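Local coordinates for DegT/DnrJ/EryC1/StrS aminotransferase (Brucella abortus 2308, PDB 4QGR), which binds pyridoxal 5'-phosphate and probably acts as an aminotransferase of the DegT/DnrJ/EryC1/StrS family, at residues 317-328 against 346-357; 121-129 against 337-345. All blocks are in the same frame, centred on the assembly; numbering follows the deposited sequence.

How the contacts relate
Contacts 1 and 2 lie with their centres about 22 Å apart. Their segments alternate along the chain: 121-129, then 317-328, then 337-345, then 346-357. The last two are continuous, and both contacts use helix 344-348. Contact 2 ties the 339-342 turn to helix 120-133, beside strand 337-338 at the edge of the mixed eight-stranded sheet. Contact 1 lies nearer the chain centre and packs the loop after helix 305-314 on helix 344-348 and strand 353-356. It holds two late segments together, with Tyr-323 reaching the cofactor pocket. The two contacts join where His-328 CG packs on Leu-343 CD1 at 3.3 Å.

Contact 1 (317-328 against 346-357); sequences IPSVIYYVKPLH and SESLPSRILSLP
Pro-350 is the bump at the middle of this contact. Its CB lies 3.3 Å from Val-324 O and its CG meets Tyr-323 O, so the ring fits against two successive carbonyls. The Pro-326 ring sits beside it, crossing at about a right angle, and lays its CG against Ser-346 O. Ile-353 CG2 presses on Tyr-322 O at 3.5 Å and also meets Ile-321 CG2. Leu-354 CG stands anti to the backbone N (chi1 -174°), which sends the branch toward Ser-319. There CD1 fills the hollow between Ser-319 OG, 3.5 Å away, Val-320 O and Ile-321 CG1. Farther along, Pro-357 rests its CG and CD on Pro-318 O, with Ile-317 CG2 at its side. Ser-355 CB and OG come to the edge of the Tyr-322 ring, while Val-320 CG1 lies over one face, toward the rim. A water bridges Tyr-322 N and Ser-355 OG; the hydroxyl of Ser-355 also bonds Ser-299. At the far end His-328 NE2 gives a nearly straight bond (175°) to Glu-347 OE2, 2.8 Å away. The carboxylate uses its anti lone pair and lies nearly coplanar with the ring. His-328 ND1 bonds Ser-89, so both ring nitrogens are held. Val-320 and Ser-355 form a single antiparallel, hydrogen-bonded bridge. This places the loop beside the two-stranded sheet of 298-301 and 353-356, and Tyr-323 OH bonds Gln-173 at the pyridoxal phosphate site.

Contact 2 (121-129 against 337-345); sequences EQLEAAIAA and SVAPGGLPV
Gln-122 reaches the turn at 339-342 because CG is anti to the backbone N (chi1 -158°) and the chain stays extended beyond it (chi2 -169°). The amide then lies over Ala-339, with CD 3.4 Å from Ala-339 CB. Its NE2 makes two hydrogen bonds. One goes to Gly-342 O at 2.9 Å. The other runs from NE2 to Pro-340 O at 3.0 Å. Both acceptors lie close to the amide plane. The approach to the two carbonyls differs: NE2 is tilted 20° from the plane of the Gly-342 carbonyl but stands well above that of Pro-340. OE1 accepts from Asp-110 N, so the amide is gripped at both ends and its flip state is set. Beside it the helix offers a smooth alanine surface. Ala-126 CB meets Ala-339 CB at 3.7 Å. The Pro-340 ring rests on the helix, with CD near Ala-126 CA and CG 3.8 Å from Ala-129 CB. The Gly-342 N bond to Ala-339 O closes the type II beta turn, with Gly-341 at its third position. One glutamine thus ties two carbonyls of a turn and the backbone after strand 105-109 to helix 120-133, while the small apolar groups let helix and turn pack closely.

Contact 1 (317-328 against 346-357)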
loop_
_atom_site.group_PDB
_atom_site.type_symbol
_atom_site.label_atom_id
_atom_site.label_comp_id
_atom_site.label_asym_id
_atom_site.label_seq_id
_atom_site.Cartn_x
_atom_site.Cartn_y
_atom_site.Cartn_z
ATOM N N ILE A 317 10.366 -16.031 28.994
ATOM C CA ILE A 317 9.315 -15.020 28.840
ATOM C C ILE A 317 9.815 -13.950 27.871
ATOM O O ILE A 317 10.817 -13.293 28.152
ATOM C CB ILE A 317 8.936 -14.406 30.213
ATOM C CG1 ILE A 317 8.362 -15.484 31.135
ATOM C CG2 ILE A 317 7.969 -13.252 30.037
ATOM C CD1 ILE A 317 8.531 -15.184 32.612
ATOM N N PRO A 318 9.143 -13.802 26.718
ATOM C CA PRO A 318 9.511 -12.729 25.789
ATOM C C PRO A 318 9.017 -11.379 26.278
ATOM O O PRO A 318 7.988 -11.303 26.995
ATOM C CB PRO A 318 8.777 -13.119 24.512
ATOM C CG PRO A 318 7.537 -13.816 25.020
ATOM C CD PRO A 318 8.009 -14.601 26.196
ATOM N N SER A 319 9.757 -10.331 25.908
ATOM C CA SER A 319 9.329 -8.948 26.204
ATOM C C SER A 319 9.973 -8.049 25.167
ATOM O O SER A 319 10.985 -8.413 24.562
ATOM C CB SER A 319 9.724 -8.549 27.611
ATOM O OG SER A 319 11.150 -8.537 27.811
ATOM N N VAL A 320 9.397 -6.867 24.953
ATOM C CA VAL A 320 9.868 -5.985 23.878
ATOM C C VAL A 320 9.880 -4.549 24.387
ATOM O O VAL A 320 8.994 -4.140 25.117
ATOM C CB VAL A 320 8.926 -6.035 22.667
ATOM C CG1 VAL A 320 9.486 -5.247 21.466
ATOM C CG2 VAL A 320 8.720 -7.470 22.273
ATOM N N ILE A 321 10.904 -3.804 23.997
ATOM C CA ILE A 321 10.983 -2.392 24.324
ATOM C C ILE A 321 10.357 -1.599 23.192
ATOM O O ILE A 321 10.871 -1.607 22.080
ATOM C CB ILE A 321 12.457 -1.957 24.482
ATOM C CG1 ILE A 321 13.107 -2.724 25.624
ATOM C CG2 ILE A 321 12.555 -0.459 24.760
ATOM C CD1 ILE A 321 14.600 -2.474 25.753
ATOM N N TYR A 322 9.255 -0.937 23.488
ATOM C CA TYR A 322 8.622 0.068 22.622
ATOM C C TYR A 322 8.740 1.421 23.373
ATOM O O TYR A 322 8.033 1.623 24.348
ATOM C CB TYR A 322 7.140 -0.291 22.422
ATOM C CG TYR A 322 6.958 -1.542 21.606
ATOM C CD1 TYR A 322 7.285 -1.553 20.252
ATOM C CD2 TYR A 322 6.452 -2.710 22.175
ATOM C CE1 TYR A 322 7.169 -2.718 19.507
ATOM C CE2 TYR A 322 6.298 -3.860 21.434
ATOM C CZ TYR A 322 6.624 -3.854 20.098
ATOM O OH TYR A 322 6.447 -5.022 19.346
ATOM N N TYR A 323 9.602 2.362 22.967
ATOM C CA TYR A 323 10.362 2.364 21.729
ATOM C C TYR A 323 11.795 2.648 22.095
ATOM O O TYR A 323 12.082 3.394 23.048
ATOM C CB TYR A 323 9.863 3.465 20.783
ATOM C CG TYR A 323 8.482 3.184 20.286
ATOM C CD1 TYR A 323 8.288 2.426 19.161
ATOM C CD2 TYR A 323 7.360 3.681 20.957
ATOM C CE1 TYR A 323 7.017 2.111 18.722
ATOM C CE2 TYR A 323 6.091 3.378 20.524
ATOM C CZ TYR A 323 5.929 2.613 19.396
ATOM O OH TYR A 323 4.680 2.273 18.927
ATOM N N VAL A 324 12.700 2.046 21.344
ATOM C CA VAL A 324 14.099 2.158 21.639
ATOM C C VAL A 324 14.651 3.547 21.329
ATOM O O VAL A 324 15.517 4.024 22.066
ATOM C CB VAL A 324 14.890 1.060 20.879
ATOM C CG1 VAL A 324 16.372 1.275 20.980
ATOM C CG2 VAL A 324 14.532 -0.302 21.477
ATOM N N LYS A 325 14.178 4.141 20.243
ATOM C CA LYS A 325 14.659 5.438 19.768
ATOM C C LYS A 325 13.437 6.257 19.391
ATOM O O LYS A 325 12.746 5.902 18.450
ATOM C CB LYS A 325 15.594 5.258 18.552
ATOM C CG LYS A 325 16.886 5.994 18.694
ATOM C CD LYS A 325 17.853 5.742 17.554
ATOM C CE LYS A 325 18.523 7.051 17.155
ATOM N NZ LYS A 325 19.977 6.842 16.946
ATOM N N PRO A 326 13.138 7.322 20.157
ATOM C CA PRO A 326 12.022 8.203 19.718
ATOM C C PRO A 326 12.330 8.851 18.382
ATOM O O PRO A 326 13.477 9.007 18.011
ATOM C CB PRO A 326 11.913 9.220 20.847
ATOM C CG PRO A 326 13.297 9.312 21.391
ATOM C CD PRO A 326 13.865 7.892 21.300
ATOM N N LEU A 327 11.297 9.205 17.648
ATOM C CA LEU A 327 11.446 9.678 16.311
ATOM C C LEU A 327 12.373 10.862 16.176
ATOM O O LEU A 327 13.136 10.923 15.210
ATOM C CB LEU A 327 10.064 10.002 15.704
ATOM C CG LEU A 327 9.135 8.787 15.607
ATOM C CD1 LEU A 327 7.907 9.166 14.758
ATOM C CD2 LEU A 327 9.779 7.527 15.005
ATOM N N HIS A 328 12.315 11.796 17.115
ATOM C CA HIS A 328 13.076 13.020 16.956
ATOM C C HIS A 328 14.578 12.767 17.024
ATOM O O HIS A 328 15.359 13.653 16.669
ATOM C CB HIS A 328 12.682 14.090 17.965
ATOM C CG HIS A 328 13.190 13.853 19.349
ATOM N ND1 HIS A 328 12.677 12.876 20.175
ATOM C CD2 HIS A 328 14.162 14.469 20.057
ATOM C CE1 HIS A 328 13.290 12.918 21.340
ATOM N NE2 HIS A 328 14.194 13.878 21.296
ATOM N N SER A 346 10.128 11.654 26.306
ATOM C CA SER A 346 10.419 10.805 25.159
ATOM C C SER A 346 11.882 10.312 25.161
ATOM O O SER A 346 12.176 9.171 24.751
ATOM C CB SER A 346 10.148 11.577 23.878
ATOM O OG SER A 346 8.750 11.879 23.743
ATOM N N GLU A 347 12.805 11.145 25.623
ATOM C CA GLU A 347 14.201 10.742 25.598
ATOM C C GLU A 347 14.589 9.749 26.709
ATOM O O GLU A 347 15.514 8.936 26.529
ATOM C CB GLU A 347 15.097 12.001 25.655
ATOM C CG GLU A 347 15.056 12.760 24.349
ATOM C CD GLU A 347 15.964 13.970 24.317
ATOM O OE1 GLU A 347 16.743 14.157 25.297
ATOM O OE2 GLU A 347 15.927 14.726 23.320
ATOM N N SER A 348 13.950 9.860 27.861
ATOM C CA SER A 348 14.282 9.007 28.998
ATOM C C SER A 348 13.487 7.691 29.082
ATOM O O SER A 348 13.988 6.698 29.624
ATOM C CB SER A 348 14.124 9.770 30.300
ATOM O OG SER A 348 12.804 10.199 30.443
ATOM N N LEU A 349 12.267 7.658 28.548
ATOM C CA LEU A 349 11.499 6.406 28.577
ATOM C C LEU A 349 12.185 5.176 28.020
ATOM O O LEU A 349 11.980 4.089 28.585
ATOM C CB LEU A 349 10.149 6.564 27.858
ATOM C CG LEU A 349 9.081 7.216 28.684
ATOM C CD1 LEU A 349 7.865 7.483 27.817
ATOM C CD2 LEU A 349 8.708 6.311 29.876
ATOM N N PRO A 350 12.903 5.292 26.881
ATOM C CA PRO A 350 13.611 4.141 26.342
ATOM C C PRO A 350 14.572 3.461 27.305
ATOM O O PRO A 350 14.897 2.289 27.087
ATOM C CB PRO A 350 14.377 4.711 25.132
ATOM C CG PRO A 350 13.586 5.895 24.710
ATOM C CD PRO A 350 13.084 6.467 26.020
ATOM N N SER A 351 15.012 4.134 28.369
ATOM C CA SER A 351 15.930 3.504 29.303
ATOM C C SER A 351 15.221 2.703 30.372
ATOM O O SER A 351 15.881 1.977 31.108
ATOM C CB SER A 351 16.854 4.538 29.968
ATOM O OG SER A 351 16.118 5.419 30.816
ATOM N N ARG A 352 13.896 2.839 30.479
ATOM C CA ARG A 352 13.173 2.191 31.561
ATOM C C ARG A 352 11.878 1.460 31.186
ATOM O O ARG A 352 11.381 0.696 31.994
ATOM C CB ARG A 352 12.911 3.190 32.691
ATOM C CG ARG A 352 12.055 4.379 32.310
ATOM C CD ARG A 352 11.959 5.455 33.438
ATOM N NE ARG A 352 10.910 6.446 33.092
ATOM C CZ ARG A 352 11.109 7.677 32.583
ATOM N NH1 ARG A 352 12.327 8.151 32.395
ATOM N NH2 ARG A 352 10.075 8.479 32.306
ATOM N N ILE A 353 11.349 1.675 29.988
ATOM C CA ILE A 353 10.072 1.046 29.584
ATOM C C ILE A 353 10.262 -0.391 29.096
ATOM O O ILE A 353 11.316 -0.748 28.547
ATOM C CB ILE A 353 9.372 1.908 28.521
ATOM C CG1 ILE A 353 7.860 1.645 28.503
ATOM C CG2 ILE A 353 10.053 1.777 27.158
ATOM C CD1 ILE A 353 7.088 2.689 27.724
ATOM N N LEU A 354 9.238 -1.215 29.281
ATOM C CA LEU A 354 9.234 -2.587 28.773
ATOM C C LEU A 354 7.815 -3.081 28.600
ATOM O O LEU A 354 6.973 -2.805 29.441
ATOM C CB LEU A 354 9.984 -3.485 29.754
ATOM C CG LEU A 354 10.200 -4.941 29.280
ATOM C CD1 LEU A 354 11.058 -5.003 28.022
ATOM C CD2 LEU A 354 10.808 -5.780 30.393
ATOM N N SER A 355 7.533 -3.735 27.472
ATOM C CA SER A 355 6.226 -4.312 27.234
ATOM C C SER A 355 6.216 -5.827 27.473
ATOM O O SER A 355 7.152 -6.524 27.115
ATOM C CB SER A 355 5.714 -3.966 25.836
ATOM O OG SER A 355 5.717 -2.547 25.653
ATOM N N LEU A 356 5.190 -6.303 28.172
ATOM C CA LEU A 356 5.083 -7.713 28.625
ATOM C C LEU A 356 4.085 -8.468 27.737
ATOM O O LEU A 356 3.258 -7.850 27.072
ATOM C CB LEU A 356 4.558 -7.749 30.068
ATOM C CG LEU A 356 5.320 -6.895 31.070
ATOM C CD1 LEU A 356 4.736 -7.078 32.473
ATOM C CD2 LEU A 356 6.799 -7.311 31.048
ATOM N N PRO A 357 4.130 -9.806 27.731
ATOM C CA PRO A 357 3.145 -10.546 26.982
ATOM C C PRO A 357 1.724 -10.067 27.285
ATOM O O PRO A 357 1.357 -9.869 28.428
ATOM C CB PRO A 357 3.353 -11.983 27.447
ATOM C CG PRO A 357 4.830 -12.028 27.799
ATOM C CD PRO A 357 5.082 -10.694 28.437
HETATM O O HOH W 1 7.868 -0.833 26.035
#

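Contact 2 (121-129 against 337-345)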
loop_
_atom_site.group_PDB
_atom_site.type_symbol
_atom_site.label_atom_id
_atom_site.label_comp_id
_atom_site.label_asym_id
_atom_site.label_seq_id
_atom_site.Cartn_x
_atom_site.Cartn_y
_atom_site.Cartn_z
ATOM N N GLU A 121 -0.301 20.673 27.054
ATOM C CA GLU A 121 0.224 22.009 27.303
ATOM C C GLU A 121 1.341 22.319 26.335
ATOM O O GLU A 121 1.456 23.458 25.821
ATOM C CB GLU A 121 0.758 22.159 28.725
ATOM C CG GLU A 121 -0.319 22.264 29.791
ATOM C CD GLU A 121 -0.909 20.937 30.240
ATOM O OE1 GLU A 121 -0.405 19.838 29.861
ATOM O OE2 GLU A 121 -1.923 21.011 30.987
ATOM N N GLN A 122 2.188 21.328 26.105
ATOM C CA GLN A 122 3.311 21.517 25.197
ATOM C C GLN A 122 2.870 21.599 23.741
ATOM O O GLN A 122 3.458 22.337 22.986
ATOM C CB GLN A 122 4.376 20.443 25.386
ATOM C CG GLN A 122 5.719 20.936 24.851
ATOM C CD GLN A 122 6.780 19.879 24.735
ATOM O OE1 GLN A 122 6.489 18.701 24.456
ATOM N NE2 GLN A 122 8.023 20.297 24.864
ATOM N N LEU A 123 1.818 20.876 23.355
ATOM C CA LEU A 123 1.202 21.050 22.050
ATOM C C LEU A 123 0.836 22.531 21.822
ATOM O O LEU A 123 1.139 23.117 20.768
ATOM C CB LEU A 123 -0.058 20.215 21.949
ATOM C CG LEU A 123 -0.983 20.414 20.773
ATOM C CD1 LEU A 123 -0.266 20.140 19.464
ATOM C CD2 LEU A 123 -2.301 19.612 20.848
ATOM N N GLU A 124 0.141 23.099 22.787
ATOM C CA GLU A 124 -0.255 24.496 22.713
ATOM C C GLU A 124 0.954 25.422 22.512
ATOM O O GLU A 124 0.940 26.343 21.672
ATOM C CB GLU A 124 -1.085 24.869 23.973
ATOM C CG GLU A 124 -1.762 26.235 23.870
ATOM C CD GLU A 124 -2.893 26.403 24.885
ATOM O OE1 GLU A 124 -2.640 26.308 26.103
ATOM O OE2 GLU A 124 -4.047 26.610 24.471
ATOM N N ALA A 125 1.989 25.191 23.296
ATOM C CA ALA A 125 3.243 25.973 23.186
ATOM C C ALA A 125 3.937 25.808 21.836
ATOM O O ALA A 125 4.493 26.786 21.309
ATOM C CB ALA A 125 4.178 25.604 24.287
ATOM N N ALA A 126 3.881 24.602 21.288
ATOM C CA ALA A 126 4.495 24.273 20.011
ATOM C C ALA A 126 3.783 25.019 18.886
ATOM O O ALA A 126 4.431 25.579 17.998
ATOM C CB ALA A 126 4.445 22.764 19.765
ATOM N N ILE A 127 2.448 25.062 18.944
ATOM C CA ILE A 127 1.671 25.761 17.930
ATOM C C ILE A 127 1.984 27.256 18.013
ATOM O O ILE A 127 2.226 27.902 16.986
ATOM C CB ILE A 127 0.181 25.537 18.108
ATOM C CG1 ILE A 127 -0.169 24.095 17.761
ATOM C CG2 ILE A 127 -0.609 26.539 17.274
ATOM C CD1 ILE A 127 -1.481 23.625 18.292
ATOM N N ALA A 128 2.016 27.796 19.233
ATOM C CA ALA A 128 2.342 29.208 19.413
ATOM C C ALA A 128 3.741 29.557 18.885
ATOM O O ALA A 128 3.918 30.603 18.238
ATOM C CB ALA A 128 2.180 29.662 20.868
ATOM N N ALA A 129 4.722 28.720 19.160
ATOM C CA ALA A 129 6.082 28.959 18.657
ATOM C C ALA A 129 6.145 28.914 17.131
ATOM O O ALA A 129 6.825 29.734 16.496
ATOM C CB ALA A 129 7.060 27.969 19.255
ATOM N N SER A 337 11.662 20.423 13.678
ATOM C CA SER A 337 11.579 21.200 14.906
ATOM C C SER A 337 10.900 20.423 16.025
ATOM O O SER A 337 10.104 19.489 15.782
ATOM C CB SER A 337 10.862 22.526 14.678
ATOM O OG SER A 337 11.453 23.253 13.631
ATOM N N VAL A 338 11.243 20.816 17.243
ATOM C CA VAL A 338 10.658 20.207 18.440
ATOM C C VAL A 338 10.064 21.291 19.308
ATOM O O VAL A 338 10.514 22.421 19.330
ATOM C CB VAL A 338 11.649 19.333 19.265
ATOM C CG1 VAL A 338 12.383 18.337 18.360
ATOM C CG2 VAL A 338 12.652 20.173 20.020
ATOM N N ALA A 339 9.015 20.939 20.008
ATOM C CA ALA A 339 8.303 21.863 20.845
ATOM C C ALA A 339 9.237 22.570 21.845
ATOM O O ALA A 339 10.261 22.022 22.245
ATOM C CB ALA A 339 7.191 21.122 21.582
ATOM N N PRO A 340 8.858 23.773 22.282
ATOM C CA PRO A 340 9.653 24.478 23.265
ATOM C C PRO A 340 9.821 23.660 24.535
ATOM O O PRO A 340 8.849 23.151 25.074
ATOM C CB PRO A 340 8.823 25.726 23.561
ATOM C CG PRO A 340 8.031 25.936 22.319
ATOM C CD PRO A 340 7.691 24.572 21.854
ATOM N N GLY A 341 11.047 23.581 24.997
ATOM C CA GLY A 341 11.359 22.841 26.183
ATOM C C GLY A 341 11.966 21.479 25.915
ATOM O O GLY A 341 12.486 20.857 26.831
ATOM N N GLY A 342 11.899 21.015 24.671
ATOM C CA GLY A 342 12.492 19.745 24.303
ATOM C C GLY A 342 11.589 18.588 24.702
ATOM O O GLY A 342 10.464 18.803 25.104
ATOM N N LEU A 343 12.123 17.376 24.635
ATOM C CA LEU A 343 11.318 16.154 24.808
ATOM C C LEU A 343 11.946 15.228 25.843
ATOM O O LEU A 343 12.335 14.105 25.518
ATOM C CB LEU A 343 11.204 15.464 23.444
ATOM C CG LEU A 343 10.831 16.395 22.288
ATOM C CD1 LEU A 343 11.032 15.734 20.917
ATOM C CD2 LEU A 343 9.410 16.797 22.521
ATOM N N PRO A 344 12.027 15.681 27.119
ATOM C CA PRO A 344 12.753 14.872 28.105
ATOM C C PRO A 344 12.099 13.529 28.395
ATOM O O PRO A 344 12.823 12.542 28.640
ATOM C CB PRO A 344 12.792 15.767 29.371
ATOM C CG PRO A 344 11.669 16.713 29.194
ATOM C CD PRO A 344 11.613 16.974 27.690
ATOM N N VAL A 345 10.768 13.479 28.366
ATOM C CA VAL A 345 10.060 12.216 28.671
ATOM C C VAL A 345 10.346 11.226 27.545
ATOM O O VAL A 345 10.767 10.084 27.776
ATOM C CB VAL A 345 8.544 12.422 28.878
ATOM C CG1 VAL A 345 7.844 11.113 29.143
ATOM C CG2 VAL A 345 8.263 13.397 30.021
#